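Long-range contact in 2'-deoxycytidine 5'-triphosphate deaminase (Agrobacterium tumefaciens, PDB 2R9Q), which probably deaminates dCTP to dUTP by hydrolysis, releasing ammonia: residues 151-163 and 221-233. Numbering follows the deposited sequence.
Sequences RTFPIVVRRGSRL and GKHHTAVVDVDKK
A short parallel pairing of strands 155-157 and 228-229 joins the N-terminal and C-terminal family regions of this deaminase. Val228 N gives a hydrogen bond to Pro154 O (2.7 Å). Val156 N returns one to Val228 O (2.8 Å), and Val230 N bonds to Val156 O. Ile155 and Val228 lie on one sheet face. Val156 and Asp229 lie on the other, where Val156 CG1 rests 3.4 Å from Asp229 CA.

Just after strand 155-157, Arg158 forms salt bridges with Asp229 and Asp231, and meets Asp229 end-on. Arg158 NH1 bonds to the syn lone pair of Asp229 OD1 (3.0 Å), and Arg158 NH2 to Asp229 OD2. The guanidinium and carboxylate planes are 28° apart, nearly coplanar. With chi1 at -160°, Asp229 CG points away from its own backbone N, and the carboxylate reaches Arg158. Asp229 OD1 offers its anti lone pair to Asp231 N, forming an Asx turn. Arg158 NH1 also reaches Asp231 OD2 (2.9 Å), from above that carboxylate plane. These bonds restrain the guanidinium, whose NE binds Gln82 O.

At the other end, Phe153 CD1 lies 3.6 Å from Thr225 OG1, which sits at the ring edge. A water bridges Thr152 O to Thr225 N and OG1. Strand 155-157 is the middle of a three-stranded mixed sheet, with strand 84-86 antiparallel on its other side. Arg53 of the second subunit packs on Pro154 and Val227.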
ATOM      1  N   ARG B 151       9.295   0.243  10.222  1.00 52.45           N
ATOM      2  CA  ARG B 151       8.571   0.731   9.084  1.00 53.15           C
ATOM      3  C   ARG B 151       8.932  -0.014   7.795  1.00 52.65           C
ATOM      4  O   ARG B 151       8.068  -0.331   7.019  1.00 51.57           O
ATOM      5  CB  ARG B 151       8.827   2.222   8.955  1.00 54.39           C
ATOM      6  CG  ARG B 151       7.688   3.130   9.162  1.00 59.94           C
ATOM      7  CD  ARG B 151       7.376   3.518  10.593  1.00 61.86           C
ATOM      8  NE  ARG B 151       6.352   2.723  11.292  1.00 65.52           N
ATOM      9  CZ  ARG B 151       5.260   2.110  10.792  1.00 67.17           C
ATOM     10  NH1 ARG B 151       4.901   2.161   9.507  1.00 69.06           N
ATOM     11  NH2 ARG B 151       4.475   1.435  11.633  1.00 64.82           N
ATOM     12  N   THR B 152      10.219  -0.252   7.540  1.00 52.34           N
ATOM     13  CA  THR B 152      10.633  -0.902   6.291  1.00 52.35           C
ATOM     14  C   THR B 152      11.129  -2.305   6.477  1.00 51.60           C
ATOM     15  O   THR B 152      10.776  -3.155   5.714  1.00 51.46           O
ATOM     16  CB  THR B 152      11.716  -0.110   5.557  1.00 52.13           C
ATOM     17  OG1 THR B 152      11.241   1.214   5.329  1.00 52.01           O
ATOM     18  CG2 THR B 152      12.105  -0.778   4.198  1.00 52.51           C
ATOM     19  N   PHE B 153      12.009  -2.514   7.456  1.00 52.08           N
ATOM     20  CA  PHE B 153      12.583  -3.815   7.718  1.00 51.41           C
ATOM     21  C   PHE B 153      12.008  -4.409   8.974  1.00 50.99           C
ATOM     22  O   PHE B 153      11.950  -3.740  10.027  1.00 49.91           O
ATOM     23  CB  PHE B 153      14.135  -3.778   7.885  1.00 52.04           C
ATOM     24  CG  PHE B 153      14.861  -2.977   6.840  1.00 50.20           C
ATOM     25  CD1 PHE B 153      14.935  -3.406   5.557  1.00 51.39           C
ATOM     26  CD2 PHE B 153      15.519  -1.821   7.174  1.00 52.57           C
ATOM     27  CE1 PHE B 153      15.578  -2.674   4.627  1.00 49.45           C
ATOM     28  CE2 PHE B 153      16.151  -1.091   6.239  1.00 51.51           C
ATOM     29  CZ  PHE B 153      16.175  -1.527   4.967  1.00 51.58           C
ATOM     30  N   PRO B 154      11.619  -5.693   8.900  1.00 51.15           N
ATOM     31  CA  PRO B 154      11.338  -6.350  10.159  1.00 50.99           C
ATOM     32  C   PRO B 154      12.645  -6.554  10.947  1.00 50.32           C
ATOM     33  O   PRO B 154      13.737  -6.733  10.351  1.00 50.09           O
ATOM     34  CB  PRO B 154      10.711  -7.651   9.716  1.00 52.15           C
ATOM     35  CG  PRO B 154      11.308  -7.924   8.344  1.00 51.11           C
ATOM     36  CD  PRO B 154      11.395  -6.584   7.742  1.00 51.26           C
ATOM     37  N   ILE B 155      12.556  -6.475  12.260  1.00 49.77           N
ATOM     38  CA  ILE B 155      13.747  -6.475  13.107  1.00 49.04           C
ATOM     39  C   ILE B 155      13.693  -7.526  14.187  1.00 49.74           C
ATOM     40  O   ILE B 155      12.630  -7.952  14.573  1.00 48.20           O
ATOM     41  CB  ILE B 155      14.077  -5.083  13.654  1.00 48.51           C
ATOM     42  CG1 ILE B 155      12.999  -4.558  14.601  1.00 49.44           C
ATOM     43  CG2 ILE B 155      14.380  -4.109  12.498  1.00 46.20           C
ATOM     44  CD1 ILE B 155      13.446  -3.382  15.484  1.00 46.34           C
ATOM     45  N   VAL B 156      14.860  -7.990  14.628  1.00 51.39           N
ATOM     46  CA  VAL B 156      14.947  -8.785  15.860  1.00 53.13           C
ATOM     47  C   VAL B 156      15.626  -7.986  16.981  1.00 52.02           C
ATOM     48  O   VAL B 156      16.682  -7.382  16.783  1.00 52.41           O
ATOM     49  CB  VAL B 156      15.539 -10.263  15.668  1.00 53.26           C
ATOM     50  CG1 VAL B 156      16.448 -10.342  14.471  1.00 56.57           C
ATOM     51  CG2 VAL B 156      16.260 -10.746  16.925  1.00 54.88           C
ATOM     52  N   VAL B 157      14.968  -7.996  18.137  1.00 51.22           N
ATOM     53  CA  VAL B 157      15.398  -7.318  19.364  1.00 51.16           C
ATOM     54  C   VAL B 157      15.350  -8.257  20.549  1.00 51.99           C
ATOM     55  O   VAL B 157      14.688  -9.279  20.521  1.00 52.51           O
ATOM     56  CB  VAL B 157      14.562  -6.018  19.684  1.00 50.77           C
ATOM     57  CG1 VAL B 157      14.532  -5.095  18.470  1.00 49.05           C
ATOM     58  CG2 VAL B 157      13.145  -6.343  20.239  1.00 45.27           C
ATOM     59  N   ARG B 158      16.053  -7.891  21.603  1.00 53.24           N
ATOM     60  CA  ARG B 158      16.091  -8.669  22.809  1.00 54.00           C
ATOM     61  C   ARG B 158      16.470  -7.801  23.987  1.00 55.15           C
ATOM     62  O   ARG B 158      16.773  -6.612  23.833  1.00 54.02           O
ATOM     63  CB  ARG B 158      17.104  -9.805  22.673  1.00 54.90           C
ATOM     64  CG  ARG B 158      18.523  -9.316  22.346  1.00 54.18           C
ATOM     65  CD  ARG B 158      19.454 -10.448  22.172  1.00 55.55           C
ATOM     66  NE  ARG B 158      19.079 -11.315  21.068  1.00 52.40           N
ATOM     67  CZ  ARG B 158      19.362 -11.073  19.795  1.00 54.82           C
ATOM     68  NH1 ARG B 158      20.002  -9.977  19.447  1.00 57.60           N
ATOM     69  NH2 ARG B 158      18.999 -11.936  18.854  1.00 55.26           N
ATOM     70  N   ARG B 159      16.481  -8.425  25.165  1.00 56.64           N
ATOM     71  CA  ARG B 159      16.918  -7.769  26.380  1.00 57.55           C
ATOM     72  C   ARG B 159      18.327  -7.254  26.118  1.00 57.15           C
ATOM     73  O   ARG B 159      19.181  -7.987  25.666  1.00 56.47           O
ATOM     74  CB  ARG B 159      16.855  -8.703  27.571  1.00 57.86           C
ATOM     75  CG  ARG B 159      17.251  -8.043  28.858  1.00 60.52           C
ATOM     76  CD  ARG B 159      17.373  -9.014  30.010  1.00 64.52           C
ATOM     77  NE  ARG B 159      17.967  -8.363  31.193  1.00 65.62           N
ATOM     78  CZ  ARG B 159      17.298  -7.610  32.070  1.00 68.39           C
ATOM     79  NH1 ARG B 159      15.989  -7.394  31.939  1.00 70.04           N
ATOM     80  NH2 ARG B 159      17.933  -7.069  33.097  1.00 69.41           N
ATOM     81  N   GLY B 160      18.519  -5.968  26.365  1.00 56.81           N
ATOM     82  CA  GLY B 160      19.768  -5.295  26.089  1.00 57.26           C
ATOM     83  C   GLY B 160      19.873  -4.458  24.831  1.00 56.42           C
ATOM     84  O   GLY B 160      20.762  -3.649  24.734  1.00 55.94           O
ATOM     85  N   SER B 161      18.980  -4.655  23.867  1.00 56.95           N
ATOM     86  CA  SER B 161      19.045  -3.946  22.598  1.00 56.78           C
ATOM     87  C   SER B 161      18.990  -2.448  22.842  1.00 56.70           C
ATOM     88  O   SER B 161      18.310  -1.983  23.743  1.00 55.76           O
ATOM     89  CB  SER B 161      17.959  -4.418  21.618  1.00 56.62           C
ATOM     90  OG  SER B 161      18.154  -5.760  21.214  1.00 55.40           O
ATOM     91  N   ARG B 162      19.761  -1.707  22.062  1.00 57.08           N
ATOM     92  CA  ARG B 162      19.889  -0.270  22.240  1.00 57.74           C
ATOM     93  C   ARG B 162      19.402   0.404  20.985  1.00 57.85           C
ATOM     94  O   ARG B 162      20.032   0.303  19.975  1.00 57.04           O
ATOM     95  CB  ARG B 162      21.336   0.075  22.538  1.00 56.99           C
ATOM     96  CG  ARG B 162      21.730  -0.311  23.940  1.00 58.09           C
ATOM     97  CD  ARG B 162      23.147  -0.761  24.082  1.00 56.65           C
ATOM     98  NE  ARG B 162      24.048   0.282  23.631  1.00 58.77           N
ATOM     99  CZ  ARG B 162      25.365   0.319  23.816  1.00 58.86           C
ATOM    100  NH1 ARG B 162      25.995  -0.627  24.477  1.00 58.89           N
ATOM    101  NH2 ARG B 162      26.060   1.341  23.339  1.00 61.27           N
ATOM    102  N   LEU B 163      18.241   1.045  21.044  1.00 59.50           N
ATOM    103  CA  LEU B 163      17.663   1.691  19.856  1.00 59.69           C
ATOM    104  C   LEU B 163      17.641   3.208  19.993  1.00 59.42           C
ATOM    105  O   LEU B 163      17.658   3.942  19.012  1.00 58.59           O
ATOM    106  CB  LEU B 163      16.292   1.122  19.548  1.00 60.02           C
ATOM    107  CG  LEU B 163      16.081  -0.340  19.099  1.00 60.94           C
ATOM    108  CD1 LEU B 163      16.251  -1.326  20.245  1.00 62.14           C
ATOM    109  CD2 LEU B 163      14.673  -0.511  18.561  1.00 60.42           C
ATOM    110  N   GLY B 221      15.640   1.691   0.945  1.00 61.24           N
ATOM    111  CA  GLY B 221      15.276   0.422   1.590  1.00 62.11           C
ATOM    112  C   GLY B 221      14.498  -0.545   0.702  1.00 62.72           C
ATOM    113  O   GLY B 221      13.683  -0.134  -0.110  1.00 62.24           O
ATOM    114  N   LYS B 222      14.793  -1.830   0.850  1.00 64.69           N
ATOM    115  CA  LYS B 222      14.109  -2.896   0.117  1.00 66.43           C
ATOM    116  C   LYS B 222      12.922  -3.485   0.920  1.00 67.37           C
ATOM    117  O   LYS B 222      12.779  -3.231   2.113  1.00 66.61           O
ATOM    118  CB  LYS B 222      15.089  -4.000  -0.252  1.00 66.16           C
ATOM    119  CG  LYS B 222      16.129  -3.639  -1.288  1.00 67.30           C
ATOM    120  CD  LYS B 222      16.994  -4.865  -1.636  1.00 67.55           C
ATOM    121  CE  LYS B 222      17.792  -4.659  -2.939  1.00 69.19           C
ATOM    122  NZ  LYS B 222      18.540  -5.892  -3.393  1.00 68.44           N
ATOM    123  N   HIS B 223      12.070  -4.267   0.251  1.00 69.18           N
ATOM    124  CA  HIS B 223      10.876  -4.838   0.889  1.00 70.46           C
ATOM    125  C   HIS B 223      10.932  -6.363   0.951  1.00 70.64           C
ATOM    126  O   HIS B 223      11.684  -7.006   0.270  1.00 72.11           O
ATOM    127  CB  HIS B 223       9.634  -4.337   0.191  1.00 70.86           C
ATOM    128  CG  HIS B 223       9.535  -2.843   0.155  1.00 71.87           C
ATOM    129  ND1 HIS B 223       9.662  -2.114  -1.007  1.00 73.34           N
ATOM    130  CD2 HIS B 223       9.356  -1.940   1.149  1.00 72.72           C
ATOM    131  CE1 HIS B 223       9.550  -0.827  -0.731  1.00 73.66           C
ATOM    132  NE2 HIS B 223       9.363  -0.694   0.572  1.00 73.85           N
ATOM    133  N   HIS B 224      10.189  -6.960   1.836  1.00 70.92           N
ATOM    134  CA  HIS B 224      10.269  -8.441   1.987  1.00 69.66           C
ATOM    135  C   HIS B 224      11.686  -9.015   2.233  1.00 68.55           C
ATOM    136  O   HIS B 224      12.014 -10.149   1.807  1.00 67.57           O
ATOM    137  CB  HIS B 224       9.573  -9.122   0.811  1.00 69.91           C
ATOM    138  CG  HIS B 224       8.146  -8.702   0.655  1.00 69.25           C
ATOM    139  ND1 HIS B 224       7.128  -9.221   1.428  1.00 69.93           N
ATOM    140  CD2 HIS B 224       7.578  -7.772  -0.143  1.00 71.06           C
ATOM    141  CE1 HIS B 224       5.984  -8.654   1.086  1.00 70.83           C
ATOM    142  NE2 HIS B 224       6.227  -7.772   0.131  1.00 70.92           N
ATOM    143  N   THR B 225      12.470  -8.252   2.992  1.00 66.03           N
ATOM    144  CA  THR B 225      13.802  -8.624   3.348  1.00 64.06           C
ATOM    145  C   THR B 225      13.742  -9.689   4.423  1.00 62.83           C
ATOM    146  O   THR B 225      12.687 -10.004   4.941  1.00 62.65           O
ATOM    147  CB  THR B 225      14.646  -7.377   3.854  1.00 63.91           C
ATOM    148  OG1 THR B 225      14.134  -6.898   5.110  1.00 61.70           O
ATOM    149  CG2 THR B 225      14.701  -6.209   2.810  1.00 61.08           C
ATOM    150  N   ALA B 226      14.896 -10.257   4.737  1.00 62.30           N
ATOM    151  CA  ALA B 226      15.091 -11.012   5.970  1.00 61.20           C
ATOM    152  C   ALA B 226      14.925 -10.046   7.149  1.00 60.67           C
ATOM    153  O   ALA B 226      14.760  -8.829   6.961  1.00 59.98           O
ATOM    154  CB  ALA B 226      16.488 -11.701   5.968  1.00 60.82           C
ATOM    155  N   VAL B 227      14.937 -10.592   8.368  1.00 60.62           N
ATOM    156  CA  VAL B 227      14.774  -9.801   9.575  1.00 60.64           C
ATOM    157  C   VAL B 227      16.133  -9.196   9.913  1.00 60.12           C
ATOM    158  O   VAL B 227      17.130  -9.824   9.670  1.00 59.41           O
ATOM    159  CB  VAL B 227      14.199 -10.640  10.755  1.00 59.92           C
ATOM    160  CG1 VAL B 227      12.870 -11.231  10.370  1.00 58.98           C
ATOM    161  CG2 VAL B 227      15.178 -11.744  11.159  1.00 63.04           C
ATOM    162  N   VAL B 228      16.172  -7.966  10.410  1.00 59.16           N
ATOM    163  CA  VAL B 228      17.420  -7.380  10.815  1.00 59.16           C
ATOM    164  C   VAL B 228      17.625  -7.495  12.306  1.00 59.07           C
ATOM    165  O   VAL B 228      16.851  -6.936  13.048  1.00 57.80           O
ATOM    166  CB  VAL B 228      17.559  -5.897  10.431  1.00 58.63           C
ATOM    167  CG1 VAL B 228      18.923  -5.378  10.916  1.00 58.48           C
ATOM    168  CG2 VAL B 228      17.417  -5.720   8.957  1.00 56.24           C
ATOM    169  N   ASP B 229      18.670  -8.220  12.721  1.00 59.40           N
ATOM    170  CA  ASP B 229      19.129  -8.224  14.112  1.00 60.27           C
ATOM    171  C   ASP B 229      19.844  -6.900  14.430  1.00 60.00           C
ATOM    172  O   ASP B 229      20.901  -6.597  13.889  1.00 59.09           O
ATOM    173  CB  ASP B 229      20.028  -9.436  14.410  1.00 60.60           C
ATOM    174  CG  ASP B 229      20.143  -9.752  15.910  1.00 61.28           C
ATOM    175  OD1 ASP B 229      20.268  -8.813  16.730  1.00 60.98           O
ATOM    176  OD2 ASP B 229      20.132 -10.956  16.275  1.00 61.52           O
ATOM    177  N   VAL B 230      19.217  -6.127  15.310  1.00 60.35           N
ATOM    178  CA  VAL B 230      19.668  -4.798  15.689  1.00 60.80           C
ATOM    179  C   VAL B 230      20.926  -4.820  16.559  1.00 61.29           C
ATOM    180  O   VAL B 230      21.619  -3.818  16.683  1.00 59.53           O
ATOM    181  CB  VAL B 230      18.529  -3.982  16.397  1.00 60.35           C
ATOM    182  CG1 VAL B 230      17.260  -3.973  15.518  1.00 59.84           C
ATOM    183  CG2 VAL B 230      18.259  -4.480  17.836  1.00 58.04           C
ATOM    184  N   ASP B 231      21.206  -5.976  17.158  1.00 62.99           N
ATOM    185  CA  ASP B 231      22.481  -6.212  17.864  1.00 63.85           C
ATOM    186  C   ASP B 231      23.645  -6.598  16.928  1.00 64.33           C
ATOM    187  O   ASP B 231      24.765  -6.403  17.274  1.00 64.13           O
ATOM    188  CB  ASP B 231      22.309  -7.250  18.970  1.00 63.23           C
ATOM    189  CG  ASP B 231      21.276  -6.845  20.020  1.00 62.59           C
ATOM    190  OD1 ASP B 231      20.760  -5.714  19.978  1.00 62.54           O
ATOM    191  OD2 ASP B 231      20.961  -7.670  20.906  1.00 59.26           O
ATOM    192  N   LYS B 232      23.369  -7.101  15.738  1.00 65.70           N
ATOM    193  CA  LYS B 232      24.403  -7.586  14.836  1.00 66.66           C
ATOM    194  C   LYS B 232      24.206  -6.946  13.474  1.00 66.61           C
ATOM    195  O   LYS B 232      24.084  -7.637  12.494  1.00 65.84           O
ATOM    196  CB  LYS B 232      24.326  -9.120  14.666  1.00 67.05           C
ATOM    197  CG  LYS B 232      23.749  -9.935  15.796  1.00 69.14           C
ATOM    198  CD  LYS B 232      24.662 -10.027  17.002  1.00 73.71           C
ATOM    199  CE  LYS B 232      24.411 -11.343  17.775  1.00 75.73           C
ATOM    200  NZ  LYS B 232      22.925 -11.617  17.994  1.00 78.51           N
ATOM    201  N   LYS B 233      24.166  -5.624  13.404  1.00 67.60           N
ATOM    202  CA  LYS B 233      23.793  -4.958  12.142  1.00 68.35           C
ATOM    203  C   LYS B 233      24.863  -5.113  11.032  1.00 68.38           C
ATOM    204  O   LYS B 233      24.516  -5.277   9.872  1.00 67.57           O
ATOM    205  CB  LYS B 233      23.424  -3.484  12.360  1.00 67.94           C
ATOM    206  CG  LYS B 233      22.289  -3.228  13.314  1.00 67.53           C
ATOM    207  CD  LYS B 233      21.984  -1.734  13.391  1.00 67.39           C
ATOM    208  CE  LYS B 233      21.132  -1.394  14.580  1.00 67.24           C
ATOM    209  NZ  LYS B 233      21.874  -1.383  15.870  1.00 66.14           N
TER
HETATM  210  O   HOH W   1      11.883  -5.792   4.579  1.00 37.32           O
HETATM  211  O   HOH W   2      21.076  -7.485  23.752  1.00 40.39           O
HETATM  212  O   HOH W   3      21.546  -2.985  20.392  1.00 39.98           O
HETATM  213  O   HOH W   4      20.289   0.688  16.837  1.00 44.42           O